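Local coordinates for protein kallikrein-10 (Homo sapiens, PDB 5LPE) that acts as a secreted, zymogen-like serine protease of the kallikrein family that is inhibited by zinc, and has a tumour-suppressor role in breast and prostate cancer, at residues C159-N170 with Q212-Y223; R112-A121 with L191-G199. All coordinates share one frame; numbering follows the deposited sequence.

Overall arrangement
Both interactions involve the C-terminal beta-barrel of the chymotrypsin-like fold; interaction 2 joins it to the loop coming from the first barrel. Their centres are about 17 Å apart. Interaction 1 sets helix 159-162 against the run into strand 215-219, and the end of the following loop against the strand's far end. Interaction 2 lays the loop that leads toward strand 126-131 across strands 190-193 and 196-203. Strands 196-203 and 215-219 are neighbours in the sheet. In chain order the segments alternate: 112-121, 159-170, 191-199, 212-223. Ile220 N probably bonds to Gln198 O, 2.9 Å away. The Cys120-Cys221 disulfide ties the 112-121 loop to the end of strand 215-219, which 159-170 also packs against.

Interaction 1. Residues C159-N170 with Q212-Y223; sequences CEVFYPGVVTNN and QHPAVYTQICKY
Phe162 and Tyr163 both set CG anti to their own carbonyl carbon (chi1 -67° and -53°), which turns the two rings toward 212-216. The Phe162 ring receives Pro214 over one face. Pro214 CD stands 3.6 Å from the ring centroid and only 13° off the normal, a CH-pi contact. The Tyr163 ring presents its edge instead. Its OH is 3.0 Å from Pro214 O, a possible hydrogen bond, and also approaches the edge of the His213 ring at CD2. That imidazole has its own partner, NE2 bonding to Val205 O. Cys159 SG, in disulfide with Cys173, packs on Pro214 CG at 3.7 Å. Val216 CG2 completes the apolar patch, 4.2 Å from Tyr163 CE2.

At the other end, Asn170 CB sits 3.5 Å from Tyr223 OH, which bonds to His94. Asn170 OD1 lies against the Lys222 aliphatic chain, whose NZ forms a salt bridge with a sulfate, probably from the crystallisation liquor. A backbone bond from Gln219 N to Asn170 O is modelled, but its acceptor is placed uncertainly. The packing of the intermediate helix and its loop on the run into and along strand 215-219 is characteristic of chymotrypsin-fold proteases. The strand also carries Thr218 beside Asp95, a zinc ligand and probably the charge-relay aspartate.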
loop_
_atom_site.group_PDB
_atom_site.type_symbol
_atom_site.label_atom_id
_atom_site.label_comp_id
_atom_site.label_asym_id
_atom_site.label_seq_id
_atom_site.Cartn_x
_atom_site.Cartn_y
_atom_site.Cartn_z
ATOM N N CYS A 159 11.557 -14.845 5.376
ATOM C CA CYS A 159 10.126 -14.951 5.135
ATOM C C CYS A 159 9.735 -16.320 4.611
ATOM O O CYS A 159 8.573 -16.718 4.753
ATOM C CB CYS A 159 9.675 -13.882 4.153
ATOM S SG CYS A 159 8.121 -13.149 4.627
ATOM N N GLU A 160 10.681 -17.045 4.010
ATOM C CA GLU A 160 10.455 -18.437 3.661
ATOM C C GLU A 160 10.385 -19.305 4.908
ATOM O O GLU A 160 9.867 -20.425 4.849
ATOM C CB GLU A 160 11.566 -18.921 2.721
ATOM C CG GLU A 160 11.153 -20.003 1.729
ATOM C CD GLU A 160 11.253 -21.416 2.287
ATOM O OE1 GLU A 160 10.685 -22.333 1.658
ATOM O OE2 GLU A 160 11.896 -21.620 3.344
ATOM N N VAL A 161 10.886 -18.798 6.037
ATOM C CA VAL A 161 10.756 -19.500 7.305
ATOM C C VAL A 161 9.320 -19.431 7.805
ATOM O O VAL A 161 8.745 -20.440 8.229
ATOM C CB VAL A 161 11.749 -18.915 8.324
ATOM C CG1 VAL A 161 11.305 -19.203 9.758
ATOM C CG2 VAL A 161 13.139 -19.469 8.069
ATOM N N PHE A 162 8.707 -18.255 7.748
ATOM C CA PHE A 162 7.335 -18.140 8.215
ATOM C C PHE A 162 6.337 -18.680 7.206
ATOM O O PHE A 162 5.246 -19.118 7.597
ATOM C CB PHE A 162 7.010 -16.692 8.526
ATOM C CG PHE A 162 7.771 -16.156 9.675
ATOM C CD1 PHE A 162 9.037 -15.608 9.493
ATOM C CD2 PHE A 162 7.231 -16.209 10.951
ATOM C CE1 PHE A 162 9.746 -15.115 10.561
ATOM C CE2 PHE A 162 7.938 -15.716 12.030
ATOM C CZ PHE A 162 9.199 -15.167 11.836
ATOM N N TYR A 163 6.688 -18.657 5.922
ATOM C CA TYR A 163 5.806 -19.083 4.837
ATOM C C TYR A 163 6.580 -20.007 3.911
ATOM O O TYR A 163 6.927 -19.630 2.785
ATOM C CB TYR A 163 5.260 -17.876 4.072
ATOM C CG TYR A 163 4.605 -16.845 4.955
ATOM C CD1 TYR A 163 3.370 -17.089 5.535
ATOM C CD2 TYR A 163 5.222 -15.632 5.216
ATOM C CE1 TYR A 163 2.770 -16.159 6.346
ATOM C CE2 TYR A 163 4.619 -14.690 6.032
ATOM C CZ TYR A 163 3.388 -14.966 6.594
ATOM O OH TYR A 163 2.760 -14.051 7.411
ATOM N N PRO A 164 6.888 -21.220 4.364
ATOM C CA PRO A 164 7.674 -22.140 3.530
ATOM C C PRO A 164 6.941 -22.512 2.249
ATOM O O PRO A 164 5.828 -23.030 2.281
ATOM C CB PRO A 164 7.879 -23.353 4.442
ATOM C CG PRO A 164 6.811 -23.246 5.469
ATOM C CD PRO A 164 6.535 -21.804 5.667
ATOM N N GLY A 165 7.608 -22.304 1.119
ATOM C CA GLY A 165 6.975 -22.417 -0.172
ATOM C C GLY A 165 6.579 -21.095 -0.787
ATOM O O GLY A 165 5.892 -21.091 -1.812
ATOM N N VAL A 166 6.964 -19.977 -0.189
ATOM C CA VAL A 166 6.643 -18.691 -0.794
ATOM C C VAL A 166 7.689 -18.372 -1.850
ATOM O O VAL A 166 8.886 -18.613 -1.665
ATOM C CB VAL A 166 6.530 -17.553 0.251
ATOM C CG1 VAL A 166 7.870 -17.223 0.901
ATOM C CG2 VAL A 166 5.948 -16.315 -0.390
ATOM N N VAL A 167 7.233 -17.815 -2.967
ATOM C CA VAL A 167 8.103 -17.259 -3.997
ATOM C C VAL A 167 8.321 -15.793 -3.677
ATOM O O VAL A 167 7.364 -15.003 -3.692
ATOM C CB VAL A 167 7.492 -17.449 -5.398
ATOM C CG1 VAL A 167 8.216 -16.602 -6.442
ATOM C CG2 VAL A 167 7.555 -18.955 -5.774
ATOM N N THR A 168 9.573 -15.400 -3.450
ATOM C CA THR A 168 9.627 -14.015 -3.039
ATOM C C THR A 168 9.901 -13.102 -4.219
ATOM O O THR A 168 8.965 -12.680 -4.914
ATOM C CB THR A 168 10.709 -13.817 -1.992
ATOM O OG1 THR A 168 11.349 -12.562 -2.245
ATOM C CG2 THR A 168 11.719 -14.972 -2.025
ATOM N N ASN A 169 11.174 -12.822 -4.454
ATOM C CA ASN A 169 11.738 -12.217 -5.650
ATOM C C ASN A 169 11.195 -10.832 -5.996
ATOM O O ASN A 169 11.968 -9.858 -6.022
ATOM C CB ASN A 169 11.436 -13.156 -6.824
ATOM C CG ASN A 169 12.509 -13.138 -7.897
ATOM O OD1 ASN A 169 13.560 -13.759 -7.748
ATOM N ND2 ASN A 169 12.243 -12.438 -8.996
ATOM N N ASN A 170 9.863 -10.709 -6.019
ATOM C CA ASN A 170 9.151 -9.470 -6.284
ATOM C C ASN A 170 8.473 -8.938 -5.023
ATOM O O ASN A 170 7.745 -7.935 -5.086
ATOM C CB ASN A 170 8.185 -9.657 -7.463
ATOM C CG ASN A 170 8.913 -9.724 -8.790
ATOM O OD1 ASN A 170 9.940 -9.101 -8.947
ATOM N ND2 ASN A 170 8.349 -10.415 -9.765
ATOM N N GLN A 212 4.908 -11.294 15.568
ATOM C CA GLN A 212 5.987 -12.213 15.241
ATOM C C GLN A 212 6.021 -12.529 13.749
ATOM O O GLN A 212 7.106 -12.677 13.180
ATOM C CB GLN A 212 5.866 -13.476 16.104
ATOM C CG GLN A 212 6.090 -13.183 17.611
ATOM C CD GLN A 212 6.475 -14.406 18.465
ATOM O OE1 GLN A 212 6.822 -15.464 17.945
ATOM N NE2 GLN A 212 6.410 -14.250 19.787
ATOM N N HIS A 213 4.839 -12.584 13.075
ATOM C CA HIS A 213 5.001 -12.896 11.656
ATOM C C HIS A 213 5.096 -11.612 10.820
ATOM O O HIS A 213 4.384 -10.638 11.092
ATOM C CB HIS A 213 3.836 -13.736 11.158
ATOM C CG HIS A 213 2.522 -13.038 11.248
ATOM N ND1 HIS A 213 1.925 -12.731 12.450
ATOM C CD2 HIS A 213 1.702 -12.550 10.287
ATOM C CE1 HIS A 213 0.782 -12.103 12.226
ATOM N NE2 HIS A 213 0.626 -11.975 10.921
ATOM N N PRO A 214 5.975 -11.591 9.813
ATOM C CA PRO A 214 6.048 -10.444 8.906
ATOM C C PRO A 214 4.961 -10.467 7.844
ATOM O O PRO A 214 4.438 -11.514 7.461
ATOM C CB PRO A 214 7.428 -10.607 8.264
ATOM C CG PRO A 214 7.553 -12.072 8.145
ATOM C CD PRO A 214 6.994 -12.598 9.465
ATOM N N ALA A 215 4.639 -9.277 7.353
ATOM C CA ALA A 215 3.693 -9.171 6.261
ATOM C C ALA A 215 4.430 -9.248 4.936
ATOM O O ALA A 215 5.651 -9.140 4.867
ATOM C CB ALA A 215 2.906 -7.863 6.342
ATOM N N VAL A 216 3.656 -9.340 3.865
ATOM C CA VAL A 216 4.185 -9.584 2.535
ATOM C C VAL A 216 3.700 -8.447 1.653
ATOM O O VAL A 216 2.493 -8.303 1.416
ATOM C CB VAL A 216 3.764 -10.951 1.982
ATOM C CG1 VAL A 216 4.198 -11.095 0.519
ATOM C CG2 VAL A 216 4.365 -12.053 2.817
ATOM N N TYR A 217 4.642 -7.632 1.181
ATOM C CA TYR A 217 4.365 -6.474 0.351
ATOM C C TYR A 217 4.871 -6.722 -1.062
ATOM O O TYR A 217 5.869 -7.423 -1.271
ATOM C CB TYR A 217 5.030 -5.226 0.912
ATOM C CG TYR A 217 4.425 -4.718 2.192
ATOM C CD1 TYR A 217 4.729 -5.306 3.417
ATOM C CD2 TYR A 217 3.581 -3.611 2.183
ATOM C CE1 TYR A 217 4.179 -4.825 4.593
ATOM C CE2 TYR A 217 3.022 -3.111 3.361
ATOM C CZ TYR A 217 3.324 -3.723 4.567
ATOM O OH TYR A 217 2.763 -3.237 5.746
ATOM N N THR A 218 4.173 -6.150 -2.036
ATOM C CA THR A 218 4.682 -6.177 -3.394
ATOM C C THR A 218 5.864 -5.220 -3.492
ATOM O O THR A 218 5.793 -4.089 -3.014
ATOM C CB THR A 218 3.588 -5.799 -4.390
ATOM O OG1 THR A 218 2.452 -6.649 -4.196
ATOM C CG2 THR A 218 4.101 -5.971 -5.829
ATOM N N GLN A 219 6.964 -5.665 -4.090
ATOM C CA GLN A 219 8.147 -4.820 -4.164
ATOM C C GLN A 219 7.982 -3.888 -5.360
ATOM O O GLN A 219 8.040 -4.327 -6.510
ATOM C CB GLN A 219 9.386 -5.696 -4.294
ATOM C CG GLN A 219 10.702 -5.009 -4.133
ATOM C CD GLN A 219 11.836 -5.995 -4.229
ATOM O OE1 GLN A 219 11.669 -7.093 -4.754
ATOM N NE2 GLN A 219 12.993 -5.609 -3.723
ATOM N N ILE A 220 7.827 -2.590 -5.093
ATOM C CA ILE A 220 7.336 -1.658 -6.111
ATOM C C ILE A 220 8.449 -1.225 -7.074
ATOM O O ILE A 220 8.165 -0.858 -8.217
ATOM C CB ILE A 220 6.651 -0.458 -5.418
ATOM C CG1 ILE A 220 5.503 -0.939 -4.517
ATOM C CG2 ILE A 220 6.063 0.521 -6.408
ATOM C CD1 ILE A 220 4.365 -1.691 -5.228
ATOM N N CYS A 221 9.717 -1.263 -6.640
ATOM C CA CYS A 221 10.881 -0.957 -7.473
ATOM C C CYS A 221 11.110 -1.975 -8.577
ATOM O O CYS A 221 12.005 -1.762 -9.402
ATOM C CB CYS A 221 12.153 -0.901 -6.633
ATOM S SG CYS A 221 12.641 -2.532 -5.983
ATOM N N LYS A 222 10.381 -3.096 -8.572
ATOM C CA LYS A 222 10.403 -4.052 -9.672
ATOM C C LYS A 222 9.306 -3.815 -10.697
ATOM O O LYS A 222 9.306 -4.478 -11.738
ATOM C CB LYS A 222 10.257 -5.487 -9.145
ATOM C CG LYS A 222 11.126 -5.823 -7.933
ATOM C CD LYS A 222 12.592 -5.601 -8.238
ATOM C CE LYS A 222 13.461 -6.544 -7.446
ATOM N NZ LYS A 222 14.877 -6.291 -7.816
ATOM N N TYR A 223 8.333 -2.964 -10.389
ATOM C CA TYR A 223 7.181 -2.718 -11.247
ATOM C C TYR A 223 7.209 -1.368 -11.966
ATOM O O TYR A 223 6.220 -1.000 -12.608
ATOM C CB TYR A 223 5.899 -2.915 -10.430
ATOM C CG TYR A 223 5.724 -4.385 -10.080
ATOM C CD1 TYR A 223 6.332 -4.927 -8.960
ATOM C CD2 TYR A 223 5.008 -5.244 -10.910
ATOM C CE1 TYR A 223 6.205 -6.262 -8.651
ATOM C CE2 TYR A 223 4.870 -6.609 -10.599
ATOM C CZ TYR A 223 5.473 -7.102 -9.465
ATOM O OH TYR A 223 5.376 -8.429 -9.128
#

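Interaction 2. Residues R112-A121 with L191-G199; sequences RALQLPYRCA and LVCDETLQG
Leu114 and Leu197 meet at about a right angle in the close-packed half of this contact. Leu114 CD1 reaches Leu197 CB at 3.5 Å and also touches Val192 CG2. Leu114 CD2 rests against the carbonyl of Glu195. Leu116 starts off pointing away, but its CD2 returns to lie alongside Leu197 CD2, 4.1 Å off. Pro117 sets its ring against the Leu197 carbonyl oxygen.

The buried Gln198 side chain gives the contact its polar centre. Its chain bends at chi2 (-71°), which brings the amide to the backbone of 119-121. Gln198 NE2 donates to Arg119 O at 2.9 Å with a nearly straight N-H (166°). Arg119 O lies in the plane of the Gln198 amide, while NE2 stands above the Arg119 carbonyl plane. At the other atom of the amide, Gln198 OE1 accepts a weak bond from Ala121 N (3.3 Å) and a bond from a water that also donates to Ala121 O. These bonds fix the rotation of the amide, with Ala121 CB packed against Gln198 CD at 3.6 Å. A leucine in place of Gln198 has no amide to offer Arg119 O, Ala121 N or the water, and would probably leave 119-121 less firmly held.

The solvent side is looser. The exposed Gln115 side chain runs beside Thr196; the Gln115 backbone O takes a weak bond from Leu197 N. Tyr118 only brushes Thr196 CG2. Arg112 NH2 and Glu195 OE2 stay 4.2 Å apart, too far for a salt bridge.

Gln198 and Gly199 together face Leu191 in a classic beta bulge between the two strands. Leu114 and Leu197 reach Val32, and Leu116 and Leu197 reach Val34, of strand 26-35, in the other barrel, and Leu116 and Pro117 lie against Met224 of helix 224-230.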
loop_
_atom_site.group_PDB
_atom_site.type_symbol
_atom_site.label_atom_id
_atom_site.label_comp_id
_atom_site.label_asym_id
_atom_site.label_seq_id
_atom_site.Cartn_x
_atom_site.Cartn_y
_atom_site.Cartn_z
ATOM N N ARG A 112 -0.847 15.066 -1.601
ATOM C CA ARG A 112 0.201 15.022 -2.611
ATOM C C ARG A 112 0.427 13.585 -3.049
ATOM O O ARG A 112 0.187 12.638 -2.301
ATOM C CB ARG A 112 1.552 15.565 -2.110
ATOM C CG ARG A 112 1.622 17.006 -1.691
ATOM C CD ARG A 112 2.258 17.169 -0.307
ATOM N NE ARG A 112 3.466 16.365 -0.122
ATOM C CZ ARG A 112 4.188 16.345 1.001
ATOM N NH1 ARG A 112 3.839 17.091 2.045
ATOM N NH2 ARG A 112 5.269 15.576 1.083
ATOM N N ALA A 113 0.970 13.424 -4.243
ATOM C CA ALA A 113 1.445 12.099 -4.595
ATOM C C ALA A 113 2.665 11.722 -3.740
ATOM O O ALA A 113 3.364 12.575 -3.183
ATOM C CB ALA A 113 1.779 12.020 -6.087
ATOM N N LEU A 114 2.894 10.408 -3.630
ATOM C CA LEU A 114 4.079 9.811 -3.013
ATOM C C LEU A 114 5.106 9.483 -4.096
ATOM O O LEU A 114 4.791 8.770 -5.059
ATOM C CB LEU A 114 3.702 8.548 -2.225
ATOM C CG LEU A 114 4.378 8.106 -0.918
ATOM C CD1 LEU A 114 4.209 6.599 -0.776
ATOM C CD2 LEU A 114 5.815 8.577 -0.717
ATOM N N GLN A 115 6.314 10.034 -3.953
ATOM C CA GLN A 115 7.386 9.731 -4.884
ATOM C C GLN A 115 7.537 8.215 -5.018
ATOM O O GLN A 115 7.593 7.500 -4.020
ATOM C CB GLN A 115 8.684 10.367 -4.383
ATOM C CG GLN A 115 9.872 10.249 -5.328
ATOM C CD GLN A 115 11.132 10.796 -4.710
ATOM O OE1 GLN A 115 11.968 11.390 -5.396
ATOM N NE2 GLN A 115 11.293 10.580 -3.404
ATOM N N LEU A 116 7.551 7.731 -6.258
ATOM C CA LEU A 116 7.794 6.333 -6.579
ATOM C C LEU A 116 9.255 5.942 -6.325
ATOM O O LEU A 116 10.141 6.793 -6.313
ATOM C CB LEU A 116 7.413 6.097 -8.034
ATOM C CG LEU A 116 5.921 6.169 -8.331
ATOM C CD1 LEU A 116 5.681 6.395 -9.809
ATOM C CD2 LEU A 116 5.233 4.911 -7.795
ATOM N N PRO A 117 9.535 4.655 -6.101
ATOM C CA PRO A 117 10.924 4.250 -5.836
ATOM C C PRO A 117 11.789 4.456 -7.068
ATOM O O PRO A 117 11.407 4.076 -8.177
ATOM C CB PRO A 117 10.805 2.758 -5.479
ATOM C CG PRO A 117 9.629 2.309 -6.204
ATOM C CD PRO A 117 8.642 3.488 -6.172
ATOM N N TYR A 118 12.942 5.085 -6.867
ATOM C CA TYR A 118 14.010 5.182 -7.851
ATOM C C TYR A 118 15.093 4.129 -7.619
ATOM O O TYR A 118 16.125 4.142 -8.302
ATOM C CB TYR A 118 14.600 6.596 -7.857
ATOM C CG TYR A 118 15.114 7.066 -6.522
ATOM C CD1 TYR A 118 14.270 7.641 -5.586
ATOM C CD2 TYR A 118 16.452 6.936 -6.197
ATOM C CE1 TYR A 118 14.748 8.071 -4.379
ATOM C CE2 TYR A 118 16.939 7.362 -4.986
ATOM C CZ TYR A 118 16.087 7.930 -4.085
ATOM O OH TYR A 118 16.591 8.358 -2.877
ATOM N N ARG A 119 14.851 3.195 -6.702
ATOM C CA ARG A 119 15.852 2.353 -6.066
ATOM C C ARG A 119 15.099 1.333 -5.217
ATOM O O ARG A 119 13.970 1.588 -4.788
ATOM C CB ARG A 119 16.758 3.240 -5.197
ATOM C CG ARG A 119 18.079 2.711 -4.688
ATOM C CD ARG A 119 18.646 3.720 -3.641
ATOM N NE ARG A 119 17.760 3.887 -2.481
ATOM C CZ ARG A 119 17.590 2.963 -1.532
ATOM N NH1 ARG A 119 18.244 1.808 -1.611
ATOM N NH2 ARG A 119 16.767 3.182 -0.509
ATOM N N CYS A 120 15.733 0.197 -4.947
ATOM C CA CYS A 120 15.124 -0.849 -4.131
ATOM C C CYS A 120 15.642 -0.749 -2.704
ATOM O O CYS A 120 16.830 -0.504 -2.473
ATOM C CB CYS A 120 15.414 -2.248 -4.679
ATOM S SG CYS A 120 14.664 -2.674 -6.268
ATOM N N ALA A 121 14.741 -0.932 -1.751
ATOM C CA ALA A 121 15.112 -0.869 -0.353
ATOM C C ALA A 121 15.700 -2.205 0.066
ATOM O O ALA A 121 15.231 -3.265 -0.356
ATOM C CB ALA A 121 13.901 -0.510 0.501
ATOM N N LEU A 191 3.859 0.788 2.100
ATOM C CA LEU A 191 5.069 0.739 2.919
ATOM C C LEU A 191 6.007 1.830 2.404
ATOM O O LEU A 191 6.462 1.780 1.256
ATOM C CB LEU A 191 5.731 -0.638 2.864
ATOM C CG LEU A 191 7.025 -0.845 3.664
ATOM C CD1 LEU A 191 7.063 -2.195 4.297
ATOM C CD2 LEU A 191 8.197 -0.734 2.751
ATOM N N VAL A 192 6.284 2.818 3.241
ATOM C CA VAL A 192 7.143 3.938 2.885
ATOM C C VAL A 192 8.516 3.726 3.520
ATOM O O VAL A 192 8.605 3.329 4.686
ATOM C CB VAL A 192 6.506 5.269 3.335
ATOM C CG1 VAL A 192 7.315 6.471 2.856
ATOM C CG2 VAL A 192 5.047 5.360 2.855
ATOM N N CYS A 193 9.586 3.960 2.750
ATOM C CA CYS A 193 10.954 4.000 3.269
ATOM C C CYS A 193 11.618 5.282 2.796
ATOM O O CYS A 193 11.796 5.476 1.591
ATOM C CB CYS A 193 11.794 2.808 2.806
ATOM S SG CYS A 193 11.019 1.199 2.895
ATOM N N ASP A 194 12.026 6.127 3.739
ATOM C CA ASP A 194 12.635 7.427 3.431
ATOM C C ASP A 194 11.766 8.225 2.453
ATOM O O ASP A 194 12.247 8.769 1.447
ATOM C CB ASP A 194 14.063 7.252 2.895
ATOM C CG ASP A 194 15.025 8.321 3.424
ATOM O OD1 ASP A 194 14.523 9.380 3.858
ATOM O OD2 ASP A 194 16.273 8.123 3.384
ATOM N N GLU A 195 10.468 8.319 2.779
ATOM C CA GLU A 195 9.491 9.053 1.959
ATOM C C GLU A 195 9.504 8.617 0.491
ATOM O O GLU A 195 9.318 9.425 -0.427
ATOM C CB GLU A 195 9.697 10.560 2.097
ATOM C CG GLU A 195 9.152 11.104 3.412
ATOM C CD GLU A 195 8.135 12.165 3.161
ATOM O OE1 GLU A 195 7.726 12.851 4.117
ATOM O OE2 GLU A 195 7.738 12.313 1.988
ATOM N N THR A 196 9.746 7.324 0.295
ATOM C CA THR A 196 9.547 6.587 -0.946
ATOM C C THR A 196 8.549 5.452 -0.703
ATOM O O THR A 196 8.376 4.980 0.423
ATOM C CB THR A 196 10.880 6.006 -1.481
ATOM O OG1 THR A 196 11.843 6.000 -0.426
ATOM C CG2 THR A 196 11.445 6.804 -2.660
ATOM N N LEU A 197 7.911 5.006 -1.786
ATOM C CA LEU A 197 6.956 3.909 -1.755
ATOM C C LEU A 197 7.709 2.660 -2.175
ATOM O O LEU A 197 8.036 2.501 -3.350
ATOM C CB LEU A 197 5.811 4.180 -2.723
ATOM C CG LEU A 197 4.749 3.111 -2.889
ATOM C CD1 LEU A 197 3.736 3.222 -1.755
ATOM C CD2 LEU A 197 4.124 3.344 -4.219
ATOM N N GLN A 198 8.010 1.786 -1.228
ATOM C CA GLN A 198 8.660 0.551 -1.610
ATOM C C GLN A 198 7.708 -0.644 -1.740
ATOM O O GLN A 198 8.082 -1.638 -2.373
ATOM C CB GLN A 198 9.796 0.254 -0.620
ATOM C CG GLN A 198 10.969 1.261 -0.708
ATOM C CD GLN A 198 11.799 1.098 -1.976
ATOM O OE1 GLN A 198 11.738 0.068 -2.647
ATOM N NE2 GLN A 198 12.566 2.115 -2.311
ATOM N N GLY A 199 6.472 -0.569 -1.243
ATOM C CA GLY A 199 5.640 -1.755 -1.255
ATOM C C GLY A 199 4.164 -1.482 -1.088
ATOM O O GLY A 199 3.763 -0.529 -0.415
HETATM O O HOH W 1 12.747 -2.952 -2.108
#